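Local coordinates for 457aa long hypothetical protein (Pyrococcus horikoshii, PDB 2CSU), which is of unknown function but joins a Rossmann-type CoA-binding domain to a flavodoxin-like domain and a further domain of the succinyl-CoA ligase type, at residues V307-E312 against E432-V437; V406-M411 against I428-R433; F76-L81 against K111-I116; V72-V77 against A97-T102. One frame throughout, in Å; residues are numbered along the deposited sequence.

Interaction 1. Residues V307-E312 against E432-V437; sequences VLTADE and ERPEDV
In Thr309 a chi1 of -59° sets OG1 beside the backbone N and CG2 anti to it, and the two branches find different partners on the 432-437 segment. OG1 meets Pro434 CB at 3.8 Å, while CG2 touches Val437 CG1 at 3.9 Å. Pro434 follows the N-cap residue Arg433 and opens helix 434-450; it takes the largest share of the contact, with CG 3.9 Å from Leu308 CB and the Thr309 side chain crossing it at about a right angle. The backbones are close here, Thr309 CA and Pro434 CA standing 4.5 Å apart. One turn on, the Glu312 chain bends at chi2 (-61°), and its CD comes to 3.8 Å from Glu435 CB, the two side chains lying alongside and pointing the same way. No hydrogen bond spans the interface: Thr309 OG1 is bonded to Pro305 O, and Glu312 OE1 forms a salt bridge with Lys315 that may ease the nearness of two carboxylates. Helix 303-314 thus packs on the first turn of helix 434-450, and the pair rests on strand 371-377, Thr309 against Ile375 and Val437 against Ile373, with Leu308 also meeting Leu161 of the second subunit.

Interaction 2. Residues V406-M411 against I428-R433; sequences VLAMFM and IPTYER
Ala408 and Tyr431 sit at the heart of a parallel strand pair that closes a beta-alpha-beta unit, strand 406-411 passing through helix 417-424 to the short strand 430-431. Ala408 uses both backbone polar atoms across the pair. Its N donates to Pro429 O at 3.1 Å, nearly in line with that carbonyl, and its O accepts from Tyr431 N at 2.7 Å, the donor tilted 30° from the carbonyl plane. Phe410 N then reaches Tyr431 O at 2.9 Å, although the angle at its hydrogen is only 134°. Leu407 and the selenomethionines Met409 and Met411 turn their backbone bonds the other way, to Leu372, Ala374 and Cys376, so strand 406-411 is bonded along both of its edges. The backbone N and O of Thr430, which make no bond to strand 406-411, find partners elsewhere: N in Glu424 OE2, O in Arg284 NH1. Thr430 OG1 donates to Ile428 O within its own segment, from 40° above the carbonyl plane. Tyr431 OH bonds to Ser281 O, and its ring makes a cation-pi contact with Arg284. Among the apolar groups, Ala408 CB fits against Ile428 CG2 at 3.7 Å, and Leu407 CD2 approaches Pro429 CG. Besides taking the amide hydrogen of Tyr431, Ala408 O lies in the plane of the Tyr431 ring, at its edge, 3.4 Å from Tyr431 CD1.

Interaction 3. Residues F76-L81 against K111-I116; sequences FVKDTL and KELVEI
Lys78 and Leu113 are the closest CA pair, 6.6 Å apart, of two helical segments that run almost parallel, with axes 10.3 Å apart and directions differing by 7°. Leu81 and Leu113 contribute the largest shares of the contact. In Leu81 a chi1 of -180° sets CG anti to the backbone N; from there CD2 lies among three partners on segment 111-116: Leu113 O at a short 3.2 Å, Leu113 CD2 at 4.0 Å and Ile116 CG2 at 3.8 Å. The methyl group is therefore pressed against the backbone of the facing helix as well as against its side chains. One turn earlier, Val77 CG1 touches both methyl groups of Leu113, CD1 and CD2, each at 4.1 Å, and the two side chains cross at about a right angle. The aliphatic part of exposed Lys78 passes Leu113 CD2 and Ile116 CD1. Its ammonium group makes no salt bridge to Glu112, as Lys78 NZ and Glu112 OE2 are 5.3 Å apart. Glu112 instead pairs along its own helix with Lys111, whose NZ is 3.1 Å from Glu112 OE1 and makes a longer, weak bond to Glu115 OE1. This cation probably offsets the repulsion between the two neighbouring carboxylates. Helices 74-87 and 104-120 lie side by side on the parallel sheet of the CoA-binding domain, where Val77 packs on Ile70 of strand 67-70, and both Val77 and Leu113 reach Ile94 of strand 91-94.

Interaction 4. Residues V72-V77 against A97-T102; sequences VPKRFV and AGFGET
Lys74 and Val77, near the start of helix 74-87, pack against Gly98 and Phe99 of the loop that leads from strand 91-94 into helix 104-120 of the Rossmann-type domain. Phe99 points the tip of its ring at the helix. Its CZ meets Val77 CB at 3.9 Å, tip to tip, and the valine lies near the ring plane at its edge. Lys74 CG, anti to the backbone N at chi1 -175°, approaches the same Phe99 CZ at 4.0 Å from an oblique direction. Bends at chi2 and chi3 take the lysine onward past the loop backbone, where Lys74 CE lies 3.4 Å from Gly98 O. Having no side chain on the flank that faces Lys74, Gly98 lets the lysine chain run close to the loop. Within the loop, Glu101 OE2 accepts a nearly straight bond from Gly98 N at 2.7 Å, while Phe99 begins a type I turn to Thr102, its O accepting from Thr102 N and, at 2.9 Å, from Thr102 OG1. No hydrogen bond joins the two segments. The contact is therefore held by hydrocarbon against ring and backbone, while Lys74 NZ forms a salt bridge with Glu109, and bonds within the loop and to Glu110 and Asn184 help hold it.

In the fold
The four contacts form two pairs at opposite sides of the chain's centre. Interactions 1 and 2, with centres 10 Å apart, share Glu432 and Arg433: strand 430-431 leads through these two residues into helix 434-450, and Val437 CG2 packs on Leu407 CB at 3.8 Å. Arg433, at this junction, also forms a salt bridge with Asp277 of the second subunit. Interactions 3 and 4 likewise lie 10 Å apart between centres and share Phe76 and Val77 of helix 74-87; Phe99 CE1 of the loop meets Leu113 CD1 at 3.7 Å, merging both into one apolar cluster. The pairs lie in different domains, ligase-type and CoA-binding; interaction 4 stays about 31 Å from interactions 1 and 2 between nearest atoms.

Interaction 1. Residues V307-E312 against E432-V437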
loop_
_atom_site.group_PDB
_atom_site.type_symbol
_atom_site.label_atom_id
_atom_site.label_comp_id
_atom_site.label_asym_id
_atom_site.label_seq_id
_atom_site.Cartn_x
_atom_site.Cartn_y
_atom_site.Cartn_z
ATOM N N VAL A 307 -1.050 5.801 18.026
ATOM C CA VAL A 307 0.235 6.448 18.292
ATOM C C VAL A 307 0.961 6.679 16.973
ATOM O O VAL A 307 1.488 7.759 16.728
ATOM C CB VAL A 307 1.112 5.600 19.242
ATOM C CG1 VAL A 307 0.294 5.183 20.448
ATOM C CG2 VAL A 307 1.674 4.399 18.524
ATOM N N LEU A 308 0.966 5.670 16.109
ATOM C CA LEU A 308 1.605 5.819 14.810
ATOM C C LEU A 308 0.931 6.968 14.072
ATOM O O LEU A 308 1.607 7.836 13.521
ATOM C CB LEU A 308 1.483 4.536 13.993
ATOM C CG LEU A 308 2.375 3.371 14.418
ATOM C CD1 LEU A 308 2.078 2.156 13.551
ATOM C CD2 LEU A 308 3.843 3.774 14.295
ATOM N N THR A 309 -0.401 6.994 14.064
ATOM C CA THR A 309 -1.077 8.083 13.370
ATOM C C THR A 309 -0.749 9.432 14.000
ATOM O O THR A 309 -0.604 10.436 13.298
ATOM C CB THR A 309 -2.604 7.933 13.368
ATOM O OG1 THR A 309 -2.982 6.695 12.745
ATOM C CG2 THR A 309 -3.213 9.086 12.605
ATOM N N ALA A 310 -0.649 9.474 15.321
ATOM C CA ALA A 310 -0.318 10.744 15.976
ATOM C C ALA A 310 1.074 11.189 15.511
ATOM O O ALA A 310 1.257 12.325 15.125
ATOM C CB ALA A 310 -0.360 10.595 17.495
ATOM N N ASP A 311 2.048 10.287 15.535
ATOM C CA ASP A 311 3.396 10.616 15.078
ATOM C C ASP A 311 3.351 11.239 13.686
ATOM O O ASP A 311 3.859 12.336 13.474
ATOM C CB ASP A 311 4.282 9.359 15.019
ATOM C CG ASP A 311 4.950 9.031 16.357
ATOM O OD1 ASP A 311 4.938 9.887 17.276
ATOM O OD2 ASP A 311 5.505 7.910 16.483
ATOM N N GLU A 312 2.736 10.523 12.745
ATOM C CA GLU A 312 2.626 10.959 11.360
ATOM C C GLU A 312 2.027 12.338 11.187
ATOM O O GLU A 312 2.444 13.095 10.308
ATOM C CB GLU A 312 1.809 9.951 10.550
ATOM C CG GLU A 312 2.512 8.623 10.311
ATOM C CD GLU A 312 3.818 8.779 9.533
ATOM O OE1 GLU A 312 3.961 9.760 8.771
ATOM O OE2 GLU A 312 4.692 7.903 9.678
ATOM N N GLU A 432 -5.557 3.014 4.798
ATOM C CA GLU A 432 -5.132 1.784 5.443
ATOM C C GLU A 432 -3.774 1.981 6.110
ATOM O O GLU A 432 -3.257 1.069 6.754
ATOM C CB GLU A 432 -5.075 0.645 4.396
ATOM C CG GLU A 432 -4.563 -0.701 4.908
ATOM C CD GLU A 432 -5.116 -1.901 4.123
ATOM O OE1 GLU A 432 -4.497 -2.992 4.169
ATOM O OE2 GLU A 432 -6.181 -1.758 3.474
ATOM N N ARG A 433 -3.223 3.183 5.971
ATOM C CA ARG A 433 -1.913 3.512 6.538
ATOM C C ARG A 433 -1.910 4.772 7.400
ATOM O O ARG A 433 -2.542 5.762 7.068
ATOM C CB ARG A 433 -0.883 3.742 5.431
ATOM C CG ARG A 433 -0.714 2.614 4.432
ATOM C CD ARG A 433 0.435 2.935 3.496
ATOM N NE ARG A 433 0.707 1.839 2.583
ATOM C CZ ARG A 433 0.094 1.662 1.417
ATOM N NH1 ARG A 433 -0.833 2.527 1.018
ATOM N NH2 ARG A 433 0.407 0.615 0.653
ATOM N N PRO A 434 -1.183 4.748 8.518
ATOM C CA PRO A 434 -1.137 5.939 9.365
ATOM C C PRO A 434 -0.576 7.123 8.575
ATOM O O PRO A 434 -1.075 8.238 8.689
ATOM C CB PRO A 434 -0.217 5.508 10.504
ATOM C CG PRO A 434 -0.569 4.071 10.662
ATOM C CD PRO A 434 -0.608 3.588 9.221
ATOM N N GLU A 435 0.444 6.873 7.753
ATOM C CA GLU A 435 1.040 7.958 6.970
ATOM C C GLU A 435 0.099 8.512 5.909
ATOM O O GLU A 435 0.127 9.704 5.604
ATOM C CB GLU A 435 2.352 7.506 6.310
ATOM C CG GLU A 435 2.259 6.238 5.477
ATOM C CD GLU A 435 2.404 4.992 6.312
ATOM O OE1 GLU A 435 1.899 4.986 7.467
ATOM O OE2 GLU A 435 3.014 4.013 5.812
ATOM N N ASP A 436 -0.745 7.650 5.358
ATOM C CA ASP A 436 -1.691 8.066 4.324
ATOM C C ASP A 436 -2.778 8.992 4.863
ATOM O O ASP A 436 -3.075 10.028 4.265
ATOM C CB ASP A 436 -2.331 6.829 3.683
ATOM C CG ASP A 436 -1.387 6.110 2.717
ATOM O OD1 ASP A 436 -1.823 5.134 2.068
ATOM O OD2 ASP A 436 -0.217 6.520 2.602
ATOM N N VAL A 437 -3.381 8.630 5.994
ATOM C CA VAL A 437 -4.425 9.471 6.565
ATOM C C VAL A 437 -3.783 10.794 7.028
ATOM O O VAL A 437 -4.390 11.853 6.918
ATOM C CB VAL A 437 -5.175 8.726 7.739
ATOM C CG1 VAL A 437 -4.225 8.405 8.877
ATOM C CG2 VAL A 437 -6.372 9.557 8.232
#

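Interaction 2. Residues V406-M411 against I428-R433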
loop_
_atom_site.group_PDB
_atom_site.type_symbol
_atom_site.label_atom_id
_atom_site.label_comp_id
_atom_site.label_asym_id
_atom_site.label_seq_id
_atom_site.Cartn_x
_atom_site.Cartn_y
_atom_site.Cartn_z
ATOM N N VAL A 406 -13.887 14.767 8.017
ATOM C CA VAL A 406 -13.751 13.495 8.711
ATOM C C VAL A 406 -12.943 12.499 7.881
ATOM O O VAL A 406 -13.238 12.219 6.726
ATOM C CB VAL A 406 -15.152 12.947 8.971
ATOM C CG1 VAL A 406 -15.053 11.567 9.616
ATOM C CG2 VAL A 406 -15.911 13.878 9.896
ATOM N N LEU A 407 -11.858 11.998 8.494
ATOM C CA LEU A 407 -11.033 11.015 7.807
ATOM C C LEU A 407 -11.067 9.671 8.532
ATOM O O LEU A 407 -11.213 9.587 9.745
ATOM C CB LEU A 407 -9.602 11.546 7.766
ATOM C CG LEU A 407 -9.507 12.886 7.033
ATOM C CD1 LEU A 407 -8.070 13.402 6.940
ATOM C CD2 LEU A 407 -10.033 12.811 5.599
ATOM N N ALA A 408 -10.968 8.593 7.738
ATOM C CA ALA A 408 -10.995 7.267 8.334
ATOM C C ALA A 408 -9.738 6.471 7.992
ATOM O O ALA A 408 -9.159 6.585 6.919
ATOM C CB ALA A 408 -12.239 6.536 7.823
HETATM N N MSE A 409 -9.288 5.689 8.986
HETATM C CA MSE A 409 -8.239 4.723 8.719
HETATM C C MSE A 409 -8.615 3.357 9.278
HETATM O O MSE A 409 -8.608 3.124 10.480
HETATM C CB MSE A 409 -6.952 5.220 9.382
HETATM C CG MSE A 409 -5.698 4.597 8.764
HETATM SE SE MSE A 409 -4.777 3.607 9.948
HETATM C CE MSE A 409 -4.847 2.040 9.068
ATOM N N PHE A 410 -9.003 2.463 8.353
ATOM C CA PHE A 410 -9.509 1.165 8.781
ATOM C C PHE A 410 -8.547 0.027 8.436
ATOM O O PHE A 410 -7.922 -0.005 7.383
ATOM C CB PHE A 410 -10.854 0.934 8.094
ATOM C CG PHE A 410 -11.967 1.436 8.965
ATOM C CD1 PHE A 410 -11.922 2.733 9.459
ATOM C CD2 PHE A 410 -13.040 0.609 9.258
ATOM C CE1 PHE A 410 -12.961 3.205 10.247
ATOM C CE2 PHE A 410 -14.080 1.091 10.048
ATOM C CZ PHE A 410 -14.046 2.389 10.543
HETATM N N MSE A 411 -8.416 -0.916 9.389
HETATM C CA MSE A 411 -7.538 -2.056 9.161
HETATM C C MSE A 411 -8.233 -3.375 9.507
HETATM O O MSE A 411 -8.883 -3.521 10.532
HETATM C CB MSE A 411 -6.296 -1.883 10.037
HETATM C CG MSE A 411 -5.399 -0.738 9.562
HETATM SE SE MSE A 411 -3.995 -0.474 10.655
HETATM C CE MSE A 411 -3.187 -2.063 10.407
ATOM N N ILE A 428 -16.554 9.513 2.831
ATOM C CA ILE A 428 -15.473 9.527 3.810
ATOM C C ILE A 428 -14.220 8.839 3.295
ATOM O O ILE A 428 -14.183 7.611 3.192
ATOM C CB ILE A 428 -15.889 8.811 5.111
ATOM C CG1 ILE A 428 -17.035 9.571 5.782
ATOM C CG2 ILE A 428 -14.683 8.665 6.033
ATOM C CD1 ILE A 428 -17.498 8.940 7.093
ATOM N N PRO A 429 -13.172 9.620 2.975
ATOM C CA PRO A 429 -11.921 9.033 2.473
ATOM C C PRO A 429 -11.422 8.038 3.518
ATOM O O PRO A 429 -11.331 8.368 4.698
ATOM C CB PRO A 429 -10.990 10.246 2.340
ATOM C CG PRO A 429 -11.933 11.387 2.131
ATOM C CD PRO A 429 -13.051 11.081 3.102
ATOM N N THR A 430 -11.103 6.826 3.089
ATOM C CA THR A 430 -10.635 5.807 4.015
ATOM C C THR A 430 -9.266 5.283 3.645
ATOM O O THR A 430 -9.024 4.837 2.517
ATOM C CB THR A 430 -11.645 4.654 4.104
ATOM O OG1 THR A 430 -12.843 5.144 4.720
ATOM C CG2 THR A 430 -11.085 3.489 4.940
ATOM N N TYR A 431 -8.372 5.323 4.621
ATOM C CA TYR A 431 -7.005 4.894 4.398
ATOM C C TYR A 431 -6.664 3.643 5.166
ATOM O O TYR A 431 -7.379 3.261 6.077
ATOM C CB TYR A 431 -6.058 6.044 4.763
ATOM C CG TYR A 431 -6.401 7.312 4.009
ATOM C CD1 TYR A 431 -7.445 8.146 4.434
ATOM C CD2 TYR A 431 -5.726 7.647 2.840
ATOM C CE1 TYR A 431 -7.799 9.286 3.703
ATOM C CE2 TYR A 431 -6.075 8.772 2.105
ATOM C CZ TYR A 431 -7.106 9.589 2.536
ATOM O OH TYR A 431 -7.431 10.706 1.798
ATOM N N GLU A 432 -5.557 3.014 4.798
ATOM C CA GLU A 432 -5.132 1.784 5.443
ATOM C C GLU A 432 -3.774 1.981 6.110
ATOM O O GLU A 432 -3.257 1.069 6.754
ATOM C CB GLU A 432 -5.075 0.645 4.396
ATOM C CG GLU A 432 -4.563 -0.701 4.908
ATOM C CD GLU A 432 -5.116 -1.901 4.123
ATOM O OE1 GLU A 432 -4.497 -2.992 4.169
ATOM O OE2 GLU A 432 -6.181 -1.758 3.474
ATOM N N ARG A 433 -3.223 3.183 5.971
ATOM C CA ARG A 433 -1.913 3.512 6.538
ATOM C C ARG A 433 -1.910 4.772 7.400
ATOM O O ARG A 433 -2.542 5.762 7.068
ATOM C CB ARG A 433 -0.883 3.742 5.431
ATOM C CG ARG A 433 -0.714 2.614 4.432
ATOM C CD ARG A 433 0.435 2.935 3.496
ATOM N NE ARG A 433 0.707 1.839 2.583
ATOM C CZ ARG A 433 0.094 1.662 1.417
ATOM N NH1 ARG A 433 -0.833 2.527 1.018
ATOM N NH2 ARG A 433 0.407 0.615 0.653
#

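Interaction 3. Residues F76-L81 against K111-I116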
loop_
_atom_site.group_PDB
_atom_site.type_symbol
_atom_site.label_atom_id
_atom_site.label_comp_id
_atom_site.label_asym_id
_atom_site.label_seq_id
_atom_site.Cartn_x
_atom_site.Cartn_y
_atom_site.Cartn_z
ATOM N N PHE A 76 1.455 7.904 -41.106
ATOM C CA PHE A 76 0.135 8.389 -41.501
ATOM C C PHE A 76 -0.445 9.500 -40.628
ATOM O O PHE A 76 -1.440 10.123 -41.000
ATOM C CB PHE A 76 -0.882 7.237 -41.529
ATOM C CG PHE A 76 -0.520 6.121 -42.465
ATOM C CD1 PHE A 76 -0.303 6.369 -43.815
ATOM C CD2 PHE A 76 -0.392 4.821 -41.996
ATOM C CE1 PHE A 76 0.042 5.331 -44.690
ATOM C CE2 PHE A 76 -0.051 3.786 -42.856
ATOM C CZ PHE A 76 0.168 4.045 -44.212
ATOM N N VAL A 77 0.166 9.755 -39.477
ATOM C CA VAL A 77 -0.360 10.759 -38.555
ATOM C C VAL A 77 -0.569 12.165 -39.124
ATOM O O VAL A 77 -1.566 12.821 -38.816
ATOM C CB VAL A 77 0.514 10.833 -37.282
ATOM C CG1 VAL A 77 0.003 11.932 -36.339
ATOM C CG2 VAL A 77 0.495 9.492 -36.585
ATOM N N LYS A 78 0.346 12.629 -39.963
ATOM C CA LYS A 78 0.264 13.919 -40.640
ATOM C C LYS A 78 -1.044 14.069 -41.417
ATOM O O LYS A 78 -1.856 14.946 -41.154
ATOM C CB LYS A 78 1.454 14.042 -41.595
ATOM C CG LYS A 78 2.121 15.416 -41.502
ATOM C CD LYS A 78 2.752 15.854 -42.824
ATOM C CE LYS A 78 4.266 15.615 -42.854
ATOM N NZ LYS A 78 4.943 16.805 -43.368
ATOM N N ASP A 79 -1.138 13.205 -42.415
ATOM C CA ASP A 79 -2.293 13.237 -43.297
ATOM C C ASP A 79 -3.607 12.977 -42.557
ATOM O O ASP A 79 -4.650 13.503 -42.936
ATOM C CB ASP A 79 -2.128 12.223 -44.426
ATOM C CG ASP A 79 -3.263 12.291 -45.425
ATOM O OD1 ASP A 79 -3.516 13.403 -45.952
ATOM O OD2 ASP A 79 -3.898 11.241 -45.678
ATOM N N THR A 80 -3.568 12.152 -41.513
ATOM C CA THR A 80 -4.776 11.883 -40.748
ATOM C C THR A 80 -5.148 13.151 -39.992
ATOM O O THR A 80 -6.321 13.510 -39.894
ATOM C CB THR A 80 -4.571 10.716 -39.748
ATOM O OG1 THR A 80 -3.423 10.973 -38.926
ATOM C CG2 THR A 80 -4.368 9.409 -40.497
ATOM N N LEU A 81 -4.144 13.844 -39.469
ATOM C CA LEU A 81 -4.397 15.082 -38.747
ATOM C C LEU A 81 -5.043 16.107 -39.669
ATOM O O LEU A 81 -5.998 16.772 -39.283
ATOM C CB LEU A 81 -3.095 15.652 -38.191
ATOM C CG LEU A 81 -3.239 16.954 -37.404
ATOM C CD1 LEU A 81 -3.967 16.680 -36.097
ATOM C CD2 LEU A 81 -1.860 17.531 -37.107
ATOM N N LYS A 111 6.432 19.636 -34.175
ATOM C CA LYS A 111 6.061 21.042 -34.300
ATOM C C LYS A 111 5.135 21.268 -35.484
ATOM O O LYS A 111 4.209 22.069 -35.410
ATOM C CB LYS A 111 7.300 21.924 -34.484
ATOM C CG LYS A 111 6.942 23.311 -35.013
ATOM C CD LYS A 111 7.754 23.686 -36.243
ATOM C CE LYS A 111 6.885 24.439 -37.265
ATOM N NZ LYS A 111 6.610 23.625 -38.487
ATOM N N GLU A 112 5.412 20.576 -36.584
ATOM C CA GLU A 112 4.604 20.698 -37.782
ATOM C C GLU A 112 3.189 20.216 -37.484
ATOM O O GLU A 112 2.225 20.796 -37.984
ATOM C CB GLU A 112 5.239 19.895 -38.932
ATOM C CG GLU A 112 4.459 19.873 -40.253
ATOM C CD GLU A 112 4.076 21.258 -40.761
ATOM O OE1 GLU A 112 4.839 22.219 -40.538
ATOM O OE2 GLU A 112 3.010 21.387 -41.402
ATOM N N LEU A 113 3.064 19.175 -36.661
ATOM C CA LEU A 113 1.744 18.653 -36.290
ATOM C C LEU A 113 0.970 19.738 -35.552
ATOM O O LEU A 113 -0.207 19.951 -35.806
ATOM C CB LEU A 113 1.850 17.427 -35.374
ATOM C CG LEU A 113 2.392 16.084 -35.870
ATOM C CD1 LEU A 113 2.201 15.044 -34.769
ATOM C CD2 LEU A 113 1.662 15.639 -37.132
ATOM N N VAL A 114 1.647 20.428 -34.640
ATOM C CA VAL A 114 1.021 21.491 -33.862
ATOM C C VAL A 114 0.656 22.658 -34.775
ATOM O O VAL A 114 -0.429 23.237 -34.666
ATOM C CB VAL A 114 1.963 21.948 -32.736
ATOM C CG1 VAL A 114 1.373 23.137 -31.989
ATOM C CG2 VAL A 114 2.195 20.784 -31.778
ATOM N N GLU A 115 1.563 22.981 -35.690
ATOM C CA GLU A 115 1.335 24.054 -36.646
ATOM C C GLU A 115 0.073 23.748 -37.468
ATOM O O GLU A 115 -0.752 24.629 -37.721
ATOM C CB GLU A 115 2.549 24.197 -37.577
ATOM C CG GLU A 115 2.379 25.280 -38.646
ATOM C CD GLU A 115 3.695 25.689 -39.288
ATOM O OE1 GLU A 115 4.075 25.108 -40.331
ATOM O OE2 GLU A 115 4.356 26.593 -38.733
ATOM N N ILE A 116 -0.075 22.495 -37.886
ATOM C CA ILE A 116 -1.248 22.121 -38.660
ATOM C C ILE A 116 -2.497 22.282 -37.807
ATOM O O ILE A 116 -3.515 22.783 -38.275
ATOM C CB ILE A 116 -1.165 20.663 -39.157
ATOM C CG1 ILE A 116 -0.093 20.541 -40.243
ATOM C CG2 ILE A 116 -2.517 20.218 -39.699
ATOM C CD1 ILE A 116 0.039 19.131 -40.834
#

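Interaction 4. Residues V72-V77 against A97-T102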
loop_
_atom_site.group_PDB
_atom_site.type_symbol
_atom_site.label_atom_id
_atom_site.label_comp_id
_atom_site.label_asym_id
_atom_site.label_seq_id
_atom_site.Cartn_x
_atom_site.Cartn_y
_atom_site.Cartn_z
ATOM N N VAL A 72 -2.857 5.388 -35.524
ATOM C CA VAL A 72 -2.254 4.722 -36.666
ATOM C C VAL A 72 -0.727 4.856 -36.626
ATOM O O VAL A 72 -0.164 5.577 -35.815
ATOM C CB VAL A 72 -2.808 5.366 -37.934
ATOM C CG1 VAL A 72 -4.305 5.085 -38.041
ATOM C CG2 VAL A 72 -2.577 6.865 -37.889
ATOM N N PRO A 73 -0.062 4.077 -37.496
ATOM C CA PRO A 73 1.386 4.156 -37.645
ATOM C C PRO A 73 1.877 5.578 -37.957
ATOM O O PRO A 73 1.191 6.398 -38.547
ATOM C CB PRO A 73 1.785 3.183 -38.752
ATOM C CG PRO A 73 0.651 2.170 -38.886
ATOM C CD PRO A 73 -0.590 3.022 -38.340
ATOM N N LYS A 74 3.111 5.854 -37.483
ATOM C CA LYS A 74 3.662 7.204 -37.543
ATOM C C LYS A 74 3.490 7.869 -38.914
ATOM O O LYS A 74 3.068 9.011 -39.027
ATOM C CB LYS A 74 5.148 7.107 -37.177
ATOM C CG LYS A 74 5.830 8.472 -37.071
ATOM C CD LYS A 74 6.918 8.653 -38.134
ATOM C CE LYS A 74 8.188 9.301 -37.569
ATOM N NZ LYS A 74 8.968 9.909 -38.649
ATOM N N ARG A 75 3.857 7.129 -39.984
ATOM C CA ARG A 75 3.918 7.813 -41.279
ATOM C C ARG A 75 2.543 8.314 -41.750
ATOM O O ARG A 75 2.427 9.128 -42.657
ATOM C CB ARG A 75 4.498 6.838 -42.304
ATOM C CG ARG A 75 3.571 5.650 -42.569
ATOM C CD ARG A 75 4.194 4.639 -43.538
ATOM N NE ARG A 75 3.263 3.539 -43.803
ATOM C CZ ARG A 75 3.264 2.509 -42.939
ATOM N NH1 ARG A 75 4.075 2.517 -41.895
ATOM N NH2 ARG A 75 2.443 1.472 -43.143
ATOM N N PHE A 76 1.455 7.904 -41.106
ATOM C CA PHE A 76 0.135 8.389 -41.501
ATOM C C PHE A 76 -0.445 9.500 -40.628
ATOM O O PHE A 76 -1.440 10.123 -41.000
ATOM C CB PHE A 76 -0.882 7.237 -41.529
ATOM C CG PHE A 76 -0.520 6.121 -42.465
ATOM C CD1 PHE A 76 -0.303 6.369 -43.815
ATOM C CD2 PHE A 76 -0.392 4.821 -41.996
ATOM C CE1 PHE A 76 0.042 5.331 -44.690
ATOM C CE2 PHE A 76 -0.051 3.786 -42.856
ATOM C CZ PHE A 76 0.168 4.045 -44.212
ATOM N N VAL A 77 0.166 9.755 -39.477
ATOM C CA VAL A 77 -0.360 10.759 -38.555
ATOM C C VAL A 77 -0.569 12.165 -39.124
ATOM O O VAL A 77 -1.566 12.821 -38.816
ATOM C CB VAL A 77 0.514 10.833 -37.282
ATOM C CG1 VAL A 77 0.003 11.932 -36.339
ATOM C CG2 VAL A 77 0.495 9.492 -36.585
ATOM N N ALA A 97 3.385 7.083 -31.187
ATOM C CA ALA A 97 4.721 7.539 -30.829
ATOM C C ALA A 97 5.614 7.669 -32.063
ATOM O O ALA A 97 5.206 7.449 -33.193
ATOM C CB ALA A 97 5.322 6.531 -29.853
ATOM N N GLY A 98 6.870 8.086 -31.812
ATOM C CA GLY A 98 7.819 8.225 -32.910
ATOM C C GLY A 98 8.084 9.695 -33.238
ATOM O O GLY A 98 8.564 10.052 -34.309
ATOM N N PHE A 99 7.720 10.568 -32.279
ATOM C CA PHE A 99 7.895 11.997 -32.502
ATOM C C PHE A 99 9.004 12.611 -31.622
ATOM O O PHE A 99 10.151 12.180 -31.627
ATOM C CB PHE A 99 6.546 12.692 -32.280
ATOM C CG PHE A 99 5.574 12.253 -33.344
ATOM C CD1 PHE A 99 5.618 12.839 -34.605
ATOM C CD2 PHE A 99 4.645 11.259 -33.072
ATOM C CE1 PHE A 99 4.736 12.422 -35.593
ATOM C CE2 PHE A 99 3.766 10.847 -34.069
ATOM C CZ PHE A 99 3.807 11.424 -35.332
ATOM N N GLY A 100 8.641 13.674 -30.878
ATOM C CA GLY A 100 9.667 14.482 -30.207
ATOM C C GLY A 100 10.438 13.716 -29.126
ATOM O O GLY A 100 11.391 14.212 -28.539
ATOM N N GLU A 101 10.113 12.466 -28.835
ATOM C CA GLU A 101 10.867 11.724 -27.831
ATOM C C GLU A 101 12.044 10.985 -28.459
ATOM O O GLU A 101 12.936 10.511 -27.755
ATOM C CB GLU A 101 9.975 10.701 -27.131
ATOM C CG GLU A 101 9.625 9.506 -28.009
ATOM C CD GLU A 101 8.418 9.732 -28.893
ATOM O OE1 GLU A 101 8.047 10.907 -29.137
ATOM O OE2 GLU A 101 7.837 8.726 -29.360
ATOM N N THR A 102 12.042 10.891 -29.785
ATOM C CA THR A 102 13.099 10.183 -30.489
ATOM C C THR A 102 14.254 11.058 -30.971
ATOM O O THR A 102 15.256 10.539 -31.456
ATOM C CB THR A 102 12.537 9.435 -31.699
ATOM O OG1 THR A 102 12.109 10.388 -32.682
ATOM C CG2 THR A 102 11.356 8.556 -31.281
#